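Local coordinates for sister chromatid cohesion protein (Chaetomium thermophilum, PDB 5T8V) that probably loads cohesin onto chromatin as the Scc2 loader, represented here by its C-terminal, HEAT-repeat-containing part, at residues 188-193 / 243-248; 195-200 / 248-253; 841-846 / 878-883; 1206-1211 / 1273-1278; 1228-1233 / 1280-1285. All blocks are in the same frame, centred on the assembly; numbering follows the deposited sequence.

How the contacts relate
All five contacts are largely buried joints of an all-helical, elongated chain, and contact 1 alone includes a solvent-exposed touching residue. Contacts 1 and 2 hold the same pair, helices 190-213 and 247-267, with centres about 10 Å apart; I245 of the first packs on M197 and F250 of the second. Contact 3 stands by itself, its nearest atoms about 30 Å from those of contact 4. Contacts 4 and 5 share helix 1271-1284 and meet through I1207 with L1230 and a probable Q1211-K1229 hydrogen bond. Chemistry differs accordingly: contacts 1 and 3 are mainly aliphatic, 2 adds a lysine-threonine bond, 4 is aromatic, and 5 rests on an asparagine bonded to a turn.

Contact 1. Residues 188-193 / 243-248; sequences SCKRRI and SVIETQ
The flat group met by K190 is no ring but the V244 carbonyl, and the meeting is at its oxygen end: K190 CE lies 3.4 Å and K190 CG 3.6 Å from V244 O. The lysine chain therefore passes the oxygen with its methylenes. Its last torsion bends (chi4 61°); NZ is hydrogen-bonded to S187 O, just before the segment, and the carbonyl of V244 meets mainly the methylenes. Deeper in, I193 supplies the apolar half. Its CD1 reaches V244 CG1 at 4.0 Å, the two side chains crossing at about a right angle, while I193 CG2 stands 4.3 Å from I245 CG2. On the loop side, S243 OG donates to I245 O (2.9 Å), linking S243 to I245 within the loop. L186 of helix 180-187 touches both I193 and V244. A loop leading into one helix thus packs on the first turn of another, consistent with a HEAT-repeat helical array, in which loops link successive packed helices.

Contact 2. Residues 195-200 / 248-253; sequences PLMTDA and QKFDGF
M197 reaches across from helix 190-213 toward two phenylalanines of helix 247-267. The chain crosses F253 at about a right angle, with M197 SD 5.2 Å from the F253 ring centroid and 69° off the ring normal, an oblique Met-aromatic contact; M197 CE goes on to F250 CE1 at 3.5 Å. F253 is also approached in its own plane, where A200 CB sits at the edge, 3.9 Å from F253 CE1. M197 and A200, three residues apart, both face the partner helix. The segment axes run 15° apart at 10.6 Å. K249 takes the other flank: chi1 of -158° sets its CG anti to the backbone N, 4.1 Å from M197 CB, and after a bend at chi2 the chain carries K249 NZ to T198 OG1, to which it donates at 2.7 Å. That hydroxyl also has a weak bond to L194 O. Thioether and rings thus form the buried part, whereas the lysine meets a neutral hydroxyl at the partly exposed margin, where its charge is probably eased by solvent.

Contact 3. Residues 841-846 / 878-883; sequences DVLQVL and LTVSRA
L843 and V880 make the closest apolar touch, lying side by side and pointing the same way, with L843 CD1 3.6 Å from V880 CG2. Beside them L843 CB meets A883 CB at 3.9 Å. The segment axes pass 9.2 Å apart at 31°, close enough for the small A883 to meet L843. Q844 covers the more open flank: it crosses T879 at about a right angle, and its CG, set beside the backbone N (chi1 -78°), lies 4.0 Å from T879 CG2. The modelled place of its amide oxygen is too close to that methyl to be trusted. An alanine at Q844 would probably leave the methyl of T879 without its cover and open a gap on this flank. In the next shell, L865 packs on L843. No polar pair links the two segments, so aliphatic packing carries the joint between them; the T879 hydroxyl is bonded by R840, just before 841 on the same helix, and R882 forms a salt bridge to D924 of helix 919-935.

Contact 4. Residues 1206-1211 / 1273-1278; sequences SIFAYQ and VQYSRF
F1208 inserts into an aromatic cluster with Y1275 and F1278, where helices 1200-1213 and 1271-1284, part of the all-helical C-terminal region of the loader, cross with segment axes 10.7 Å apart at 106°. The route starts at CB, which makes an off-centre CH-pi contact with the F1278 ring, 4.2 Å from its centroid. CG, anti to the backbone N, comes next, 3.6 Å from Y1275 CD1. The CD1-CE1 edge of the ring is turned to F1278 and the CD2-CE2 edge to Y1275. F1208 CD1 meets F1278 CG at 3.4 Å and CE1 meets F1278 CB at 3.7 Å; CD2 lies near Y1275 CD1 and CE2 near Y1275 CB. Y1275 CA lies over a face, 3.9 Å from the F1208 centroid. Both ring pairs are oblique, with planes at 50° (Y1275) and 48° (F1278). An alanine at F1208 would probably open a gap beside Y1275 and F1278, leaving Y1275 CA and F1278 CG without the ring they pack on. Y1275 OH is held by Q1255, and I1207 CG2 supports F1278 CZ at 3.9 Å. At the tip, F1208 CZ has Q1274 CG in its ring plane, at the edge, 3.5 Å away.

Contact 5. Residues 1228-1233 / 1280-1285; sequences PKLHLF and IENLAF
P1228 to H1231 forms a type I beta turn, closed by H1231 N to P1228 O at 3.1 Å, and it sets P1228 against N1282 near the end of helix 1271-1284 with CA atoms 4.8 Å apart. N1282 carries the polar link. Its chi1 of -79° puts CG beside the backbone N, from where OD1 meets L1230 N at 3.2 Å, a nearly straight bond (169° at the hydrogen) whose donor stands above the amide plane, 41° out of it. L1230 packs its CG 3.9 Å from the same OD1, the two side chains crossing at about a right angle. L1230 is the N-cap residue of helix 1231-1240, so one asparagine joins the start of that helix to the end of another within the sister chromatid cohesion C-terminal family region. N1282 ND2 bonds weakly to F1278 O. P1228 CD lies 4.4 Å from F1285 CB, and the F1285 ring stacks on F1226. H1231 ND1, with its partner in the ring plane, gives P1228 O a second bond at 3.2 Å.

Contact 1. Residues 188-193 / 243-248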
# COMPACT_ATOMS: atom_id res chain seq x y z
N SER A 188 -53.15 -11.20 26.82
CA SER A 188 -54.08 -11.06 27.92
C SER A 188 -54.04 -12.24 28.89
O SER A 188 -54.59 -12.13 29.99
CB SER A 188 -55.50 -10.89 27.38
OG SER A 188 -56.40 -10.55 28.42
N CYS A 189 -53.41 -13.37 28.52
CA CYS A 189 -53.30 -14.53 29.40
C CYS A 189 -51.85 -15.04 29.48
O CYS A 189 -51.60 -16.24 29.67
CB CYS A 189 -54.24 -15.64 28.94
SG CYS A 189 -54.04 -16.15 27.23
N LYS A 190 -50.89 -14.13 29.32
CA LYS A 190 -49.51 -14.37 29.73
C LYS A 190 -49.40 -15.34 30.90
O LYS A 190 -48.75 -16.38 30.79
CB LYS A 190 -48.83 -13.06 30.15
CG LYS A 190 -48.63 -12.03 29.07
CD LYS A 190 -48.00 -10.78 29.65
CE LYS A 190 -47.73 -9.73 28.59
NZ LYS A 190 -48.99 -9.29 27.91
N ARG A 191 -50.03 -15.00 32.03
CA ARG A 191 -49.79 -15.74 33.26
C ARG A 191 -50.16 -17.21 33.12
O ARG A 191 -49.60 -18.06 33.82
CB ARG A 191 -50.56 -15.12 34.42
CG ARG A 191 -49.98 -15.47 35.78
CD ARG A 191 -50.60 -14.64 36.89
NE ARG A 191 -49.69 -14.50 38.02
CZ ARG A 191 -49.89 -13.69 39.05
NH1 ARG A 191 -50.97 -12.92 39.10
NH2 ARG A 191 -49.00 -13.63 40.03
N ARG A 192 -51.11 -17.52 32.24
CA ARG A 192 -51.43 -18.91 31.98
C ARG A 192 -50.47 -19.53 30.98
O ARG A 192 -50.24 -20.74 31.01
CB ARG A 192 -52.87 -19.04 31.47
CG ARG A 192 -53.91 -18.48 32.43
CD ARG A 192 -55.32 -18.87 32.02
NE ARG A 192 -55.52 -20.32 32.08
CZ ARG A 192 -56.66 -20.93 31.77
NH1 ARG A 192 -57.71 -20.23 31.38
NH2 ARG A 192 -56.74 -22.25 31.85
N ILE A 193 -49.88 -18.71 30.10
CA ILE A 193 -48.93 -19.27 29.13
C ILE A 193 -47.61 -19.64 29.81
O ILE A 193 -47.01 -20.67 29.49
CB ILE A 193 -48.71 -18.29 27.97
CG1 ILE A 193 -50.02 -18.06 27.22
CG2 ILE A 193 -47.64 -18.83 27.01
CD1 ILE A 193 -49.96 -16.97 26.18
N SER A 243 -43.57 -8.91 21.81
CA SER A 243 -43.51 -10.32 22.16
C SER A 243 -44.63 -10.63 23.15
O SER A 243 -44.89 -9.85 24.07
CB SER A 243 -42.16 -10.67 22.78
OG SER A 243 -41.93 -9.91 23.96
N VAL A 244 -45.28 -11.77 22.95
CA VAL A 244 -46.39 -12.16 23.82
C VAL A 244 -45.92 -12.25 25.26
O VAL A 244 -46.58 -11.76 26.18
CB VAL A 244 -47.01 -13.48 23.34
CG1 VAL A 244 -48.14 -13.92 24.27
CG2 VAL A 244 -47.52 -13.35 21.91
N ILE A 245 -44.78 -12.89 25.49
CA ILE A 245 -44.21 -13.06 26.82
C ILE A 245 -42.78 -12.53 26.81
O ILE A 245 -42.24 -12.14 25.77
CB ILE A 245 -44.24 -14.53 27.29
CG1 ILE A 245 -43.47 -15.43 26.32
CG2 ILE A 245 -45.68 -15.00 27.42
CD1 ILE A 245 -43.35 -16.87 26.78
N GLU A 246 -42.18 -12.51 27.99
CA GLU A 246 -40.81 -12.01 28.13
C GLU A 246 -39.86 -12.80 27.24
O GLU A 246 -39.83 -14.03 27.27
CB GLU A 246 -40.36 -12.10 29.59
CG GLU A 246 -41.03 -11.07 30.49
CD GLU A 246 -40.60 -11.20 31.94
OE1 GLU A 246 -39.87 -12.17 32.26
OE2 GLU A 246 -40.99 -10.34 32.76
N THR A 247 -39.09 -12.07 26.44
CA THR A 247 -38.14 -12.70 25.52
C THR A 247 -37.17 -13.63 26.23
O THR A 247 -36.74 -14.65 25.66
CB THR A 247 -37.37 -11.61 24.77
OG1 THR A 247 -36.85 -10.66 25.71
CG2 THR A 247 -38.29 -10.89 23.79
N GLN A 248 -36.81 -13.31 27.48
CA GLN A 248 -35.84 -14.13 28.21
C GLN A 248 -36.29 -15.58 28.32
O GLN A 248 -35.45 -16.49 28.34
CB GLN A 248 -35.60 -13.54 29.59
CG GLN A 248 -34.95 -12.16 29.57
CD GLN A 248 -34.36 -11.77 30.92
OE1 GLN A 248 -34.19 -12.62 31.80
NE2 GLN A 248 -34.05 -10.49 31.08

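Contact 2. Residues 195-200 / 248-253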
# COMPACT_ATOMS: atom_id res chain seq x y z
N PRO A 195 -46.47 -20.85 32.83
CA PRO A 195 -46.27 -22.20 33.39
C PRO A 195 -46.14 -23.28 32.32
O PRO A 195 -45.36 -24.22 32.49
CB PRO A 195 -47.51 -22.40 34.26
CG PRO A 195 -47.94 -21.03 34.63
CD PRO A 195 -47.62 -20.17 33.44
N LEU A 196 -46.89 -23.16 31.23
CA LEU A 196 -46.76 -24.11 30.13
C LEU A 196 -45.35 -24.08 29.55
O LEU A 196 -44.74 -25.13 29.33
CB LEU A 196 -47.80 -23.79 29.05
CG LEU A 196 -47.81 -24.68 27.82
CD1 LEU A 196 -48.24 -26.10 28.18
CD2 LEU A 196 -48.73 -24.09 26.77
N MET A 197 -44.82 -22.88 29.31
CA MET A 197 -43.46 -22.75 28.81
C MET A 197 -42.47 -23.39 29.77
O MET A 197 -41.57 -24.14 29.35
CB MET A 197 -43.12 -21.28 28.59
CG MET A 197 -44.02 -20.57 27.59
SD MET A 197 -44.01 -21.36 25.96
CE MET A 197 -43.88 -19.92 24.91
N THR A 198 -42.60 -23.10 31.06
CA THR A 198 -41.71 -23.71 32.04
C THR A 198 -41.78 -25.23 31.97
O THR A 198 -40.75 -25.92 31.99
CB THR A 198 -42.06 -23.23 33.45
OG1 THR A 198 -41.88 -21.81 33.52
CG2 THR A 198 -41.17 -23.90 34.50
N ASP A 199 -43.00 -25.78 31.88
CA ASP A 199 -43.15 -27.23 31.74
C ASP A 199 -42.38 -27.74 30.53
O ASP A 199 -41.66 -28.75 30.61
CB ASP A 199 -44.63 -27.59 31.63
CG ASP A 199 -45.42 -27.20 32.87
OD1 ASP A 199 -44.85 -26.53 33.76
OD2 ASP A 199 -46.61 -27.55 32.94
N ALA A 200 -42.51 -27.06 29.39
CA ALA A 200 -41.80 -27.48 28.19
C ALA A 200 -40.29 -27.46 28.40
O ALA A 200 -39.60 -28.44 28.09
CB ALA A 200 -42.19 -26.58 27.01
N GLN A 248 -36.81 -13.31 27.48
CA GLN A 248 -35.84 -14.13 28.21
C GLN A 248 -36.29 -15.58 28.32
O GLN A 248 -35.45 -16.49 28.34
CB GLN A 248 -35.60 -13.54 29.59
CG GLN A 248 -34.95 -12.16 29.57
CD GLN A 248 -34.36 -11.77 30.92
OE1 GLN A 248 -34.19 -12.62 31.80
NE2 GLN A 248 -34.05 -10.49 31.08
N LYS A 249 -37.60 -15.82 28.41
CA LYS A 249 -38.10 -17.19 28.45
C LYS A 249 -37.67 -17.96 27.20
O LYS A 249 -37.10 -19.07 27.28
CB LYS A 249 -39.62 -17.16 28.60
CG LYS A 249 -40.25 -18.42 29.17
CD LYS A 249 -39.84 -18.67 30.62
CE LYS A 249 -40.36 -20.00 31.12
NZ LYS A 249 -39.84 -20.34 32.47
N PHE A 250 -37.89 -17.36 26.03
CA PHE A 250 -37.45 -17.98 24.79
C PHE A 250 -35.93 -18.14 24.77
O PHE A 250 -35.42 -19.16 24.28
CB PHE A 250 -37.92 -17.15 23.59
CG PHE A 250 -39.41 -17.05 23.47
CD1 PHE A 250 -40.18 -18.18 23.24
CD2 PHE A 250 -40.06 -15.83 23.57
CE1 PHE A 250 -41.55 -18.10 23.12
CE2 PHE A 250 -41.43 -15.74 23.46
CZ PHE A 250 -42.18 -16.88 23.23
N ASP A 251 -35.20 -17.15 25.29
CA ASP A 251 -33.76 -17.34 25.45
C ASP A 251 -33.47 -18.63 26.21
O ASP A 251 -32.58 -19.40 25.83
CB ASP A 251 -33.13 -16.14 26.17
CG ASP A 251 -33.16 -14.87 25.34
OD1 ASP A 251 -33.51 -14.94 24.14
OD2 ASP A 251 -32.82 -13.81 25.89
N GLY A 252 -34.21 -18.87 27.29
CA GLY A 252 -34.06 -20.11 28.02
C GLY A 252 -34.25 -21.32 27.12
O GLY A 252 -33.51 -22.30 27.22
N PHE A 253 -35.23 -21.26 26.22
CA PHE A 253 -35.38 -22.35 25.27
C PHE A 253 -34.12 -22.53 24.43
O PHE A 253 -33.62 -23.65 24.26
CB PHE A 253 -36.59 -22.12 24.37
CG PHE A 253 -37.89 -22.52 25.00
CD1 PHE A 253 -38.21 -23.86 25.16
CD2 PHE A 253 -38.78 -21.57 25.45
CE1 PHE A 253 -39.40 -24.23 25.75
CE2 PHE A 253 -39.97 -21.93 26.03
CZ PHE A 253 -40.28 -23.27 26.18

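Contact 3. Residues 841-846 / 878-883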
# COMPACT_ATOMS: atom_id res chain seq x y z
N ASP A 841 24.58 34.77 1.44
CA ASP A 841 23.42 33.93 1.18
C ASP A 841 22.13 34.73 1.13
O ASP A 841 21.22 34.39 0.37
CB ASP A 841 23.33 32.84 2.25
CG ASP A 841 24.54 31.93 2.26
OD1 ASP A 841 25.16 31.76 1.19
OD2 ASP A 841 24.86 31.37 3.33
N VAL A 842 22.03 35.80 1.93
CA VAL A 842 20.85 36.66 1.86
C VAL A 842 20.82 37.41 0.53
O VAL A 842 19.77 37.55 -0.10
CB VAL A 842 20.84 37.64 3.05
CG1 VAL A 842 19.67 38.60 2.95
CG2 VAL A 842 20.79 36.87 4.37
N LEU A 843 21.98 37.89 0.08
CA LEU A 843 22.03 38.61 -1.18
C LEU A 843 21.73 37.71 -2.37
O LEU A 843 21.30 38.20 -3.41
CB LEU A 843 23.40 39.27 -1.35
CG LEU A 843 23.69 40.34 -0.29
CD1 LEU A 843 25.15 40.72 -0.31
CD2 LEU A 843 22.82 41.57 -0.52
N GLN A 844 21.94 36.40 -2.23
CA GLN A 844 21.57 35.50 -3.32
C GLN A 844 20.07 35.48 -3.56
O GLN A 844 19.62 35.32 -4.70
CB GLN A 844 22.09 34.09 -3.06
CG GLN A 844 23.58 33.92 -3.33
CD GLN A 844 23.96 34.32 -4.75
OE1 GLN A 844 24.63 35.32 -4.97
NE2 GLN A 844 23.50 33.53 -5.72
N VAL A 845 19.27 35.63 -2.50
CA VAL A 845 17.82 35.67 -2.65
C VAL A 845 17.34 37.09 -2.96
O VAL A 845 16.41 37.28 -3.76
CB VAL A 845 17.12 35.09 -1.40
CG1 VAL A 845 17.60 35.77 -0.13
CG2 VAL A 845 15.60 35.22 -1.51
N LEU A 846 17.95 38.10 -2.34
CA LEU A 846 17.63 39.48 -2.72
C LEU A 846 17.87 39.70 -4.21
O LEU A 846 17.14 40.47 -4.85
CB LEU A 846 18.45 40.46 -1.90
CG LEU A 846 17.94 40.76 -0.49
CD1 LEU A 846 18.96 41.58 0.29
CD2 LEU A 846 16.61 41.50 -0.56
N LEU A 878 33.26 36.99 -5.09
CA LEU A 878 32.60 37.49 -6.29
C LEU A 878 31.09 37.35 -6.23
O LEU A 878 30.37 38.13 -6.86
CB LEU A 878 33.14 36.77 -7.53
CG LEU A 878 34.65 36.86 -7.75
CD1 LEU A 878 35.07 36.00 -8.93
CD2 LEU A 878 35.09 38.31 -7.95
N THR A 879 30.59 36.36 -5.49
CA THR A 879 29.15 36.18 -5.37
C THR A 879 28.48 37.45 -4.88
O THR A 879 27.54 37.96 -5.51
CB THR A 879 28.86 35.02 -4.41
OG1 THR A 879 29.59 33.86 -4.81
CG2 THR A 879 27.37 34.69 -4.38
N VAL A 880 28.95 37.99 -3.76
CA VAL A 880 28.37 39.22 -3.21
C VAL A 880 28.45 40.35 -4.22
O VAL A 880 27.50 41.12 -4.40
CB VAL A 880 29.06 39.59 -1.88
CG1 VAL A 880 30.57 39.63 -2.04
CG2 VAL A 880 28.55 40.93 -1.36
N SER A 881 29.59 40.48 -4.91
CA SER A 881 29.77 41.57 -5.86
C SER A 881 28.74 41.48 -6.99
O SER A 881 28.01 42.44 -7.25
CB SER A 881 31.19 41.54 -6.42
OG SER A 881 32.15 41.70 -5.38
N ARG A 882 28.68 40.34 -7.67
CA ARG A 882 27.69 40.16 -8.73
C ARG A 882 26.29 40.41 -8.20
O ARG A 882 25.45 41.02 -8.88
CB ARG A 882 27.81 38.77 -9.34
CG ARG A 882 27.18 38.65 -10.72
CD ARG A 882 27.45 37.30 -11.36
NE ARG A 882 26.33 36.38 -11.20
CZ ARG A 882 25.34 36.23 -12.07
NH1 ARG A 882 24.36 35.36 -11.83
NH2 ARG A 882 25.30 36.96 -13.19
N ALA A 883 26.01 39.96 -6.98
CA ALA A 883 24.70 40.18 -6.38
C ALA A 883 24.37 41.67 -6.31
O ALA A 883 23.33 42.11 -6.80
CB ALA A 883 24.63 39.55 -4.99

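Contact 4. Residues 1206-1211 / 1273-1278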
# COMPACT_ATOMS: atom_id res chain seq x y z
N SER A 1206 20.91 7.13 -41.06
CA SER A 1206 21.59 8.14 -40.25
C SER A 1206 21.67 7.71 -38.79
O SER A 1206 22.71 7.83 -38.15
CB SER A 1206 20.86 9.48 -40.37
OG SER A 1206 21.46 10.46 -39.55
N ILE A 1207 20.56 7.20 -38.24
CA ILE A 1207 20.57 6.75 -36.85
C ILE A 1207 21.58 5.64 -36.66
O ILE A 1207 22.31 5.61 -35.66
CB ILE A 1207 19.15 6.31 -36.42
CG1 ILE A 1207 18.21 7.52 -36.41
CG2 ILE A 1207 19.19 5.66 -35.03
CD1 ILE A 1207 16.75 7.17 -36.16
N PHE A 1208 21.66 4.71 -37.62
CA PHE A 1208 22.62 3.62 -37.50
C PHE A 1208 24.05 4.14 -37.53
O PHE A 1208 24.87 3.80 -36.67
CB PHE A 1208 22.40 2.59 -38.61
CG PHE A 1208 23.48 1.54 -38.67
CD1 PHE A 1208 23.63 0.63 -37.65
CD2 PHE A 1208 24.34 1.48 -39.75
CE1 PHE A 1208 24.61 -0.34 -37.70
CE2 PHE A 1208 25.33 0.51 -39.81
CZ PHE A 1208 25.47 -0.39 -38.78
N ALA A 1209 24.37 4.98 -38.52
CA ALA A 1209 25.72 5.54 -38.60
C ALA A 1209 26.07 6.31 -37.34
O ALA A 1209 27.22 6.28 -36.88
CB ALA A 1209 25.84 6.44 -39.83
N TYR A 1210 25.09 6.99 -36.75
CA TYR A 1210 25.34 7.76 -35.53
C TYR A 1210 25.63 6.83 -34.36
O TYR A 1210 26.58 7.06 -33.60
CB TYR A 1210 24.13 8.64 -35.24
CG TYR A 1210 24.29 9.57 -34.05
CD1 TYR A 1210 25.06 10.72 -34.14
CD2 TYR A 1210 23.64 9.31 -32.85
CE1 TYR A 1210 25.20 11.57 -33.06
CE2 TYR A 1210 23.78 10.15 -31.77
CZ TYR A 1210 24.56 11.28 -31.88
OH TYR A 1210 24.70 12.13 -30.80
N GLN A 1211 24.83 5.78 -34.20
CA GLN A 1211 25.07 4.82 -33.12
C GLN A 1211 26.40 4.11 -33.29
O GLN A 1211 27.05 3.75 -32.30
CB GLN A 1211 23.93 3.80 -33.06
CG GLN A 1211 22.59 4.39 -32.67
CD GLN A 1211 22.53 4.81 -31.22
OE1 GLN A 1211 23.09 4.15 -30.35
NE2 GLN A 1211 21.86 5.93 -30.95
N VAL A 1273 25.19 -6.39 -43.00
CA VAL A 1273 24.83 -7.32 -41.93
C VAL A 1273 24.77 -6.61 -40.59
O VAL A 1273 23.89 -6.87 -39.77
CB VAL A 1273 25.81 -8.51 -41.91
CG1 VAL A 1273 25.56 -9.40 -40.69
CG2 VAL A 1273 25.67 -9.33 -43.18
N GLN A 1274 25.73 -5.71 -40.33
CA GLN A 1274 25.67 -4.89 -39.13
C GLN A 1274 24.42 -4.03 -39.12
O GLN A 1274 23.72 -3.92 -38.10
CB GLN A 1274 26.93 -4.03 -39.02
CG GLN A 1274 27.07 -3.26 -37.72
CD GLN A 1274 27.27 -4.17 -36.52
OE1 GLN A 1274 28.29 -4.84 -36.40
NE2 GLN A 1274 26.29 -4.19 -35.62
N TYR A 1275 24.11 -3.40 -40.26
CA TYR A 1275 22.91 -2.58 -40.37
C TYR A 1275 21.65 -3.43 -40.22
O TYR A 1275 20.75 -3.09 -39.43
CB TYR A 1275 22.93 -1.86 -41.72
CG TYR A 1275 21.75 -0.96 -42.00
CD1 TYR A 1275 21.32 -0.03 -41.06
CD2 TYR A 1275 21.08 -1.01 -43.22
CE1 TYR A 1275 20.25 0.80 -41.32
CE2 TYR A 1275 20.01 -0.19 -43.48
CZ TYR A 1275 19.59 0.72 -42.53
OH TYR A 1275 18.52 1.55 -42.80
N SER A 1276 21.57 -4.54 -40.95
CA SER A 1276 20.42 -5.43 -40.85
C SER A 1276 20.19 -5.85 -39.40
O SER A 1276 19.07 -5.77 -38.89
CB SER A 1276 20.63 -6.66 -41.74
OG SER A 1276 20.73 -6.29 -43.10
N ARG A 1277 21.24 -6.32 -38.73
CA ARG A 1277 21.13 -6.64 -37.31
C ARG A 1277 20.58 -5.46 -36.52
O ARG A 1277 19.68 -5.60 -35.69
CB ARG A 1277 22.49 -7.07 -36.76
CG ARG A 1277 22.47 -7.42 -35.28
CD ARG A 1277 23.85 -7.76 -34.76
NE ARG A 1277 23.79 -8.42 -33.46
CZ ARG A 1277 24.83 -8.95 -32.83
NH1 ARG A 1277 26.04 -8.89 -33.38
NH2 ARG A 1277 24.67 -9.54 -31.66
N PHE A 1278 21.13 -4.27 -36.78
CA PHE A 1278 20.70 -3.09 -36.05
C PHE A 1278 19.19 -2.89 -36.16
O PHE A 1278 18.53 -2.55 -35.17
CB PHE A 1278 21.43 -1.84 -36.55
CG PHE A 1278 20.84 -0.55 -36.05
CD1 PHE A 1278 21.09 -0.12 -34.76
CD2 PHE A 1278 20.04 0.23 -36.86
CE1 PHE A 1278 20.54 1.06 -34.29
CE2 PHE A 1278 19.49 1.41 -36.40
CZ PHE A 1278 19.74 1.82 -35.11

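Contact 5. Residues 1228-1233 / 1280-1285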
# COMPACT_ATOMS: atom_id res chain seq x y z
N PRO A 1228 14.18 -0.37 -27.98
CA PRO A 1228 14.84 -0.17 -29.28
C PRO A 1228 15.36 1.24 -29.44
O PRO A 1228 14.86 2.19 -28.84
CB PRO A 1228 13.73 -0.48 -30.29
CG PRO A 1228 12.49 -0.09 -29.58
CD PRO A 1228 12.71 -0.42 -28.13
N LYS A 1229 16.40 1.38 -30.28
CA LYS A 1229 16.99 2.69 -30.51
C LYS A 1229 15.98 3.64 -31.15
O LYS A 1229 15.97 4.84 -30.85
CB LYS A 1229 18.23 2.56 -31.39
CG LYS A 1229 19.33 1.69 -30.80
CD LYS A 1229 19.86 2.26 -29.49
CE LYS A 1229 21.01 1.44 -28.94
NZ LYS A 1229 22.18 1.42 -29.86
N LEU A 1230 15.13 3.12 -32.03
CA LEU A 1230 14.14 3.93 -32.73
C LEU A 1230 12.86 4.13 -31.94
O LEU A 1230 11.86 4.58 -32.51
CB LEU A 1230 13.81 3.29 -34.08
CG LEU A 1230 15.00 2.93 -34.99
CD1 LEU A 1230 14.52 2.24 -36.25
CD2 LEU A 1230 15.80 4.17 -35.34
N HIS A 1231 12.86 3.80 -30.64
CA HIS A 1231 11.62 3.90 -29.87
C HIS A 1231 11.12 5.34 -29.80
O HIS A 1231 9.91 5.57 -29.73
CB HIS A 1231 11.82 3.32 -28.47
CG HIS A 1231 12.23 4.32 -27.44
ND1 HIS A 1231 13.55 4.61 -27.18
CD2 HIS A 1231 11.50 5.07 -26.58
CE1 HIS A 1231 13.62 5.51 -26.21
NE2 HIS A 1231 12.39 5.81 -25.84
N LEU A 1232 12.03 6.32 -29.83
CA LEU A 1232 11.60 7.70 -29.98
C LEU A 1232 10.95 7.91 -31.34
O LEU A 1232 9.83 8.43 -31.43
CB LEU A 1232 12.79 8.66 -29.82
CG LEU A 1232 13.50 8.76 -28.47
CD1 LEU A 1232 12.53 8.65 -27.30
CD2 LEU A 1232 14.63 7.73 -28.36
N PHE A 1233 11.63 7.49 -32.41
CA PHE A 1233 11.09 7.62 -33.76
C PHE A 1233 9.65 7.15 -33.81
O PHE A 1233 8.73 7.93 -34.08
CB PHE A 1233 11.97 6.82 -34.73
CG PHE A 1233 11.85 7.25 -36.17
CD1 PHE A 1233 10.75 7.98 -36.62
CD2 PHE A 1233 12.83 6.91 -37.08
CE1 PHE A 1233 10.65 8.36 -37.94
CE2 PHE A 1233 12.74 7.30 -38.40
CZ PHE A 1233 11.65 8.02 -38.83
N ILE A 1280 16.82 -5.18 -37.14
CA ILE A 1280 15.97 -6.29 -36.71
C ILE A 1280 15.89 -6.36 -35.19
O ILE A 1280 14.82 -6.65 -34.63
CB ILE A 1280 16.45 -7.64 -37.30
CG1 ILE A 1280 17.82 -8.03 -36.76
CG2 ILE A 1280 16.46 -7.59 -38.82
CD1 ILE A 1280 17.77 -9.05 -35.64
N GLU A 1281 17.00 -6.06 -34.51
CA GLU A 1281 16.96 -5.96 -33.05
C GLU A 1281 15.98 -4.89 -32.60
O GLU A 1281 15.45 -4.96 -31.49
CB GLU A 1281 18.36 -5.68 -32.51
CG GLU A 1281 19.32 -6.85 -32.66
CD GLU A 1281 20.74 -6.49 -32.26
OE1 GLU A 1281 21.22 -5.40 -32.66
OE2 GLU A 1281 21.38 -7.28 -31.54
N ASN A 1282 15.71 -3.89 -33.46
CA ASN A 1282 14.65 -2.93 -33.17
C ASN A 1282 13.28 -3.57 -33.35
O ASN A 1282 12.35 -3.29 -32.57
CB ASN A 1282 14.78 -1.70 -34.06
CG ASN A 1282 15.85 -0.74 -33.59
OD1 ASN A 1282 15.67 -0.03 -32.60
ND2 ASN A 1282 16.96 -0.69 -34.31
N LEU A 1283 13.12 -4.42 -34.37
CA LEU A 1283 11.84 -5.06 -34.60
C LEU A 1283 11.46 -5.97 -33.44
O LEU A 1283 10.28 -6.10 -33.09
CB LEU A 1283 11.87 -5.85 -35.91
CG LEU A 1283 12.10 -5.04 -37.18
CD1 LEU A 1283 12.30 -5.97 -38.37
CD2 LEU A 1283 10.95 -4.08 -37.44
N ALA A 1284 12.45 -6.63 -32.83
CA ALA A 1284 12.17 -7.53 -31.72
C ALA A 1284 11.31 -6.86 -30.65
O ALA A 1284 10.33 -7.44 -30.17
CB ALA A 1284 13.48 -8.03 -31.11
N PHE A 1285 11.65 -5.63 -30.29
CA PHE A 1285 10.96 -4.89 -29.24
C PHE A 1285 10.59 -3.52 -29.77
O PHE A 1285 11.45 -2.82 -30.31
CB PHE A 1285 11.83 -4.77 -27.99
CG PHE A 1285 12.88 -5.84 -27.87
CD1 PHE A 1285 12.61 -7.04 -27.24
CD2 PHE A 1285 14.15 -5.64 -28.41
CE1 PHE A 1285 13.57 -8.02 -27.14
CE2 PHE A 1285 15.12 -6.63 -28.31
CZ PHE A 1285 14.83 -7.82 -27.68